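Local coordinates for protein transcriptional regulator, TetR family (Myxococcus xanthus, PDB 5K7F) that probably binds promoter DNA as a TetR-like repressor controlling an alternative route to isovaleryl coenzyme A, the ligand it is thought to sense, at residues R155-D158 against P159-A163; E35-M39 against Q40-A44. All blocks are in the same frame, centred on the assembly; numbering follows the deposited sequence.

From the N terminus, the chain leaves helix 18-32 and meets contact 2 first, where residues 35-39 turn into helix 39-45 within the predicted helix-turn-helix. Contact 1 comes much later, in the C-terminal domain, where the loop after helix 125-150 enters helix 159-171. Each closes a tight local turn at a helix start, and the two follow in series, neither enclosing nor crossing the other. The centres of contacts 1 and 2 are about 43 Å apart, on opposite sides of the chain's centre; the nearest atoms of contacts 1 and 2 are about 29 Å apart. Contact 2 ties the loop to the packed helices of the DNA-binding region; contact 1 ties helix 159-171 to helix 125-150 and to the second subunit.

Contact 1: R155-D158 against P159-A163; sequences RPVD and PTVGA
Asp158 is the N-cap of helix 159-171, its carboxylate turned to the amides of Thr160 and Val161. Asp158 CB packs against Val161 CG2 at 3.7 Å. CG stands anti to the backbone N (chi1 -179°), which carries the carboxylate across Pro159 at about a right angle and sets OD1 before the amides of the opening turn. Asp158 OD1 accepts from Thr160 N at 3.0 Å through a bent bond (132°), the donor lying on the anti side and 32° out of the carboxylate plane; Val161 N adds a weak, straighter bond to Asp158 OD1 at 3.4 Å. The other oxygen, Asp158 OD2, lies 4.1 Å from Pro159 CD. The main-chain O of Asp158 takes the next amide, Gly162 N, at 2.9 Å and almost in line. One residue earlier, Val157 CG2 lies obliquely against Val161 CG1 at 4.0 Å, and Val157 also packs on Phe145 of helix 125-150. Arg182 of the second subunit forms a salt bridge with Asp158 OD1 and a hydrogen bond with Thr160 OG1. One carboxylate oxygen therefore serves both the helix end and the dimer partner; the nearby amides and the guanidinium would probably stabilise its negative charge.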
ATOM      1  N   ARG A 155     -17.649  13.133  10.179  1.00 13.10           N
ATOM      2  CA  ARG A 155     -17.101  14.469   9.934  1.00 13.60           C
ATOM      3  C   ARG A 155     -16.957  14.706   8.432  1.00 19.07           C
ATOM      4  O   ARG A 155     -16.596  13.781   7.696  1.00 14.62           O
ATOM      5  CB  ARG A 155     -15.747  14.578  10.638  1.00 20.21           C
ATOM      6  CG  ARG A 155     -15.025  15.888  10.469  1.00 27.99           C
ATOM      7  CD  ARG A 155     -13.759  15.931  11.345  1.00 30.71           C
ATOM      8  NE  ARG A 155     -13.984  15.316  12.655  1.00 44.21           N
ATOM      9  CZ  ARG A 155     -14.379  15.964  13.749  1.00 49.41           C
ATOM     10  NH1 ARG A 155     -14.594  17.278  13.716  1.00 37.67           N
ATOM     11  NH2 ARG A 155     -14.557  15.288  14.884  1.00 44.54           N
ATOM     12  N   PRO A 156     -17.228  15.921   7.927  1.00 12.61           N
ATOM     13  CA  PRO A 156     -17.147  16.134   6.476  1.00 19.85           C
ATOM     14  C   PRO A 156     -15.771  15.795   5.914  1.00 17.00           C
ATOM     15  O   PRO A 156     -14.742  16.099   6.524  1.00 15.26           O
ATOM     16  CB  PRO A 156     -17.444  17.626   6.316  1.00 20.39           C
ATOM     17  CG  PRO A 156     -18.279  17.961   7.487  1.00 17.99           C
ATOM     18  CD  PRO A 156     -17.790  17.089   8.622  1.00 19.15           C
ATOM     19  N   VAL A 157     -15.778  15.167   4.731  1.00 17.02           N
ATOM     20  CA  VAL A 157     -14.563  14.787   4.015  1.00 14.23           C
ATOM     21  C   VAL A 157     -14.925  14.660   2.542  1.00 13.00           C
ATOM     22  O   VAL A 157     -16.055  14.313   2.200  1.00 13.48           O
ATOM     23  CB  VAL A 157     -13.964  13.472   4.583  1.00 11.68           C
ATOM     24  CG1 VAL A 157     -14.833  12.285   4.223  1.00 12.74           C
ATOM     25  CG2 VAL A 157     -12.553  13.255   4.106  1.00 14.35           C
ATOM     26  N   ASP A 158     -13.974  15.009   1.675  1.00 11.70           N
ATOM     27  CA  ASP A 158     -14.134  14.763   0.248  1.00  9.14           C
ATOM     28  C   ASP A 158     -14.268  13.260   0.032  1.00 17.08           C
ATOM     29  O   ASP A 158     -13.428  12.503   0.537  1.00 18.08           O
ATOM     30  CB  ASP A 158     -12.947  15.288  -0.536  1.00 16.53           C
ATOM     31  CG  ASP A 158     -13.098  15.078  -2.021  1.00 22.12           C
ATOM     32  OD1 ASP A 158     -12.840  13.951  -2.494  1.00 15.42           O
ATOM     33  OD2 ASP A 158     -13.469  16.053  -2.724  1.00 20.13           O
ATOM     34  N   PRO A 159     -15.318  12.791  -0.662  1.00 12.07           N
ATOM     35  CA  PRO A 159     -15.554  11.328  -0.723  1.00 10.28           C
ATOM     36  C   PRO A 159     -14.408  10.533  -1.337  1.00 10.16           C
ATOM     37  O   PRO A 159     -14.229   9.357  -0.970  1.00 10.04           O
ATOM     38  CB  PRO A 159     -16.818  11.204  -1.583  1.00  9.58           C
ATOM     39  CG  PRO A 159     -17.469  12.530  -1.552  1.00 19.38           C
ATOM     40  CD  PRO A 159     -16.424  13.563  -1.264  1.00 14.45           C
ATOM     41  N   THR A 160     -13.660  11.111  -2.295  1.00 10.67           N
ATOM     42  CA  THR A 160     -12.507  10.429  -2.873  1.00 10.38           C
ATOM     43  C   THR A 160     -11.387  10.315  -1.849  1.00 11.56           C
ATOM     44  O   THR A 160     -10.715   9.287  -1.771  1.00 11.13           O
ATOM     45  CB  THR A 160     -12.026  11.181  -4.127  1.00 15.93           C
ATOM     46  OG1 THR A 160     -13.134  11.328  -5.036  1.00 14.28           O
ATOM     47  CG2 THR A 160     -10.913  10.445  -4.837  1.00 10.42           C
ATOM     48  N   VAL A 161     -11.150  11.384  -1.080  1.00  9.96           N
ATOM     49  CA  VAL A 161     -10.202  11.316   0.026  1.00 12.54           C
ATOM     50  C   VAL A 161     -10.617  10.218   1.002  1.00 13.36           C
ATOM     51  O   VAL A 161      -9.807   9.358   1.396  1.00 12.53           O
ATOM     52  CB  VAL A 161     -10.107  12.688   0.714  1.00 15.31           C
ATOM     53  CG1 VAL A 161      -9.198  12.648   1.942  1.00 23.37           C
ATOM     54  CG2 VAL A 161      -9.600  13.738  -0.286  1.00 15.56           C
ATOM     55  N   GLY A 162     -11.880  10.248   1.422  1.00 10.52           N
ATOM     56  CA  GLY A 162     -12.394   9.206   2.319  1.00  8.69           C
ATOM     57  C   GLY A 162     -12.129   7.826   1.756  1.00  9.91           C
ATOM     58  O   GLY A 162     -11.521   6.988   2.412  1.00  9.28           O
ATOM     59  N   ALA A 163     -12.488   7.622   0.485  1.00  8.72           N
ATOM     60  CA  ALA A 163     -12.364   6.314  -0.153  1.00  8.88           C
ATOM     61  C   ALA A 163     -10.925   5.812  -0.169  1.00  7.19           C
ATOM     62  O   ALA A 163     -10.654   4.651   0.201  1.00  9.22           O
ATOM     63  CB  ALA A 163     -12.926   6.395  -1.576  1.00  8.81           C
TER

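Contact 2: E35-M39 against Q40-A44; sequences EGTSM and QEIAA
Ser38 and Glu41 hold each other's backbone amides at the start of helix 39-45, a reciprocal pair of side-chain bonds that forms a capping box. Ser38 OG, placed between its own backbone N and carbonyl carbon (chi1 80°), accepts from Glu41 N at 3.0 Å along a nearly straight line (165°). In return Glu41 reaches back, extended beyond CG, and Glu41 OE1 accepts from Ser38 N at 3.1 Å; this amide comes to the anti side of the carboxylate, 31° out of its plane. Glu41 CG comes within 3.1 Å of Ser38 OG, so the methylene chain runs close beside the hydroxyl. An alanine in place of Ser38 would remove the hydroxyl, and Glu41 N would probably lose its capping acceptor, leaving the first turn less firmly fixed. Ile42 N donates to Ser38 O at 2.9 Å and Ala43 N to Met39 O, as in a regular helix. On the apolar side Thr37 crosses Ile42 at about a right angle, Thr37 CG2 being 3.7 Å from Ile42 CG1, while Thr37 OG1 is hydrogen-bonded to Gly33 O. Met39, bent at its second and third torsions, runs beside Ile42 and brings Met39 SD to 4.0 Å from Ile42 CD1. Met39 and Ile42 both pack on Leu53 of helix 50-56 and Leu63 of helix 60-83, and Ile42 also meets Leu28 of helix 18-32. A capped helix start joined to such a shared apolar core fits the first helix of the predicted helix-turn-helix in the TetR-family DNA-binding domain.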
ATOM      1  N   GLU A  35       8.186 -13.525 -12.982  1.00 30.95           N
ATOM      2  CA  GLU A  35       9.200 -13.980 -13.934  1.00 33.91           C
ATOM      3  C   GLU A  35       9.853 -15.279 -13.475  1.00 33.31           C
ATOM      4  O   GLU A  35      10.189 -16.138 -14.299  1.00 35.07           O
ATOM      5  CB  GLU A  35      10.257 -12.894 -14.128  1.00 35.10           C
ATOM      6  N   GLY A  36      10.050 -15.438 -12.166  1.00 31.16           N
ATOM      7  CA  GLY A  36      10.610 -16.673 -11.649  1.00 37.74           C
ATOM      8  C   GLY A  36       9.713 -17.880 -11.852  1.00 35.33           C
ATOM      9  O   GLY A  36      10.205 -18.986 -12.105  1.00 36.46           O
ATOM     10  N   THR A  37       8.397 -17.686 -11.793  1.00 29.30           N
ATOM     11  CA  THR A  37       7.449 -18.785 -11.709  1.00 20.30           C
ATOM     12  C   THR A  37       6.988 -19.245 -13.089  1.00 26.77           C
ATOM     13  O   THR A  37       6.531 -18.437 -13.903  1.00 28.31           O
ATOM     14  CB  THR A  37       6.237 -18.361 -10.889  1.00 28.47           C
ATOM     15  OG1 THR A  37       6.652 -18.030  -9.554  1.00 28.30           O
ATOM     16  CG2 THR A  37       5.212 -19.495 -10.844  1.00 26.82           C
ATOM     17  N   SER A  38       7.023 -20.553 -13.311  1.00 20.67           N
ATOM     18  CA  SER A  38       6.647 -21.138 -14.588  1.00 24.97           C
ATOM     19  C   SER A  38       5.373 -21.976 -14.481  1.00 21.39           C
ATOM     20  O   SER A  38       4.968 -22.433 -13.404  1.00 14.97           O
ATOM     21  CB  SER A  38       7.788 -22.006 -15.123  1.00 20.96           C
ATOM     22  OG  SER A  38       7.771 -23.280 -14.485  1.00 20.90           O
ATOM     23  N   MET A  39       4.740 -22.183 -15.640  1.00 15.30           N
ATOM     24  CA  MET A  39       3.530 -22.981 -15.673  1.00 22.66           C
ATOM     25  C   MET A  39       3.824 -24.410 -15.248  1.00 16.30           C
ATOM     26  O   MET A  39       3.004 -25.040 -14.585  1.00 17.08           O
ATOM     27  CB  MET A  39       2.917 -22.918 -17.074  1.00 31.06           C
ATOM     28  CG  MET A  39       2.465 -21.510 -17.483  1.00 19.26           C
ATOM     29  SD  MET A  39       1.188 -20.736 -16.418  1.00 24.13           S
ATOM     30  CE  MET A  39      -0.211 -21.815 -16.605  1.00 26.28           C
ATOM     31  N   GLN A  40       5.024 -24.915 -15.568  1.00 21.93           N
ATOM     32  CA  GLN A  40       5.408 -26.242 -15.111  1.00 22.96           C
ATOM     33  C   GLN A  40       5.515 -26.280 -13.590  1.00 19.70           C
ATOM     34  O   GLN A  40       5.002 -27.203 -12.947  1.00 15.97           O
ATOM     35  CB  GLN A  40       6.717 -26.652 -15.794  1.00 24.64           C
ATOM     36  CG  GLN A  40       7.467 -27.828 -15.199  1.00 30.83           C
ATOM     37  CD  GLN A  40       8.750 -28.134 -15.985  1.00 40.81           C
ATOM     38  OE1 GLN A  40       8.702 -28.426 -17.181  1.00 40.25           O
ATOM     39  NE2 GLN A  40       9.897 -28.044 -15.316  1.00 46.35           N
ATOM     40  N   GLU A  41       6.118 -25.259 -12.989  1.00 16.02           N
ATOM     41  CA  GLU A  41       6.193 -25.213 -11.525  1.00 15.93           C
ATOM     42  C   GLU A  41       4.810 -25.109 -10.899  1.00 13.95           C
ATOM     43  O   GLU A  41       4.541 -25.711  -9.850  1.00 17.87           O
ATOM     44  CB  GLU A  41       7.059 -24.029 -11.087  1.00 24.93           C
ATOM     45  CG  GLU A  41       8.508 -24.115 -11.559  1.00 21.51           C
ATOM     46  CD  GLU A  41       9.348 -22.928 -11.145  1.00 28.60           C
ATOM     47  OE1 GLU A  41       8.850 -21.785 -11.179  1.00 31.29           O
ATOM     48  OE2 GLU A  41      10.516 -23.156 -10.777  1.00 29.74           O
ATOM     49  N   ILE A  42       3.912 -24.347 -11.525  1.00 14.83           N
ATOM     50  CA  ILE A  42       2.553 -24.259 -11.009  1.00 14.06           C
ATOM     51  C   ILE A  42       1.861 -25.596 -11.088  1.00 18.72           C
ATOM     52  O   ILE A  42       1.168 -25.999 -10.150  1.00 15.62           O
ATOM     53  CB  ILE A  42       1.748 -23.190 -11.754  1.00 13.88           C
ATOM     54  CG1 ILE A  42       2.361 -21.827 -11.512  1.00 21.25           C
ATOM     55  CG2 ILE A  42       0.268 -23.257 -11.299  1.00 18.57           C
ATOM     56  CD1 ILE A  42       1.818 -20.834 -12.425  1.00 18.04           C
ATOM     57  N   ALA A  43       2.003 -26.298 -12.208  1.00 16.57           N
ATOM     58  CA  ALA A  43       1.374 -27.603 -12.303  1.00 12.26           C
ATOM     59  C   ALA A  43       1.864 -28.517 -11.188  1.00 12.23           C
ATOM     60  O   ALA A  43       1.066 -29.169 -10.518  1.00 19.41           O
ATOM     61  CB  ALA A  43       1.638 -28.230 -13.665  1.00 12.68           C
ATOM     62  N   ALA A  44       3.173 -28.554 -10.957  1.00 17.39           N
ATOM     63  CA  ALA A  44       3.703 -29.429  -9.912  1.00 15.57           C
ATOM     64  C   ALA A  44       3.192 -29.027  -8.529  1.00 18.08           C
ATOM     65  O   ALA A  44       2.821 -29.886  -7.724  1.00 19.16           O
ATOM     66  CB  ALA A  44       5.235 -29.429  -9.936  1.00 18.88           C
TER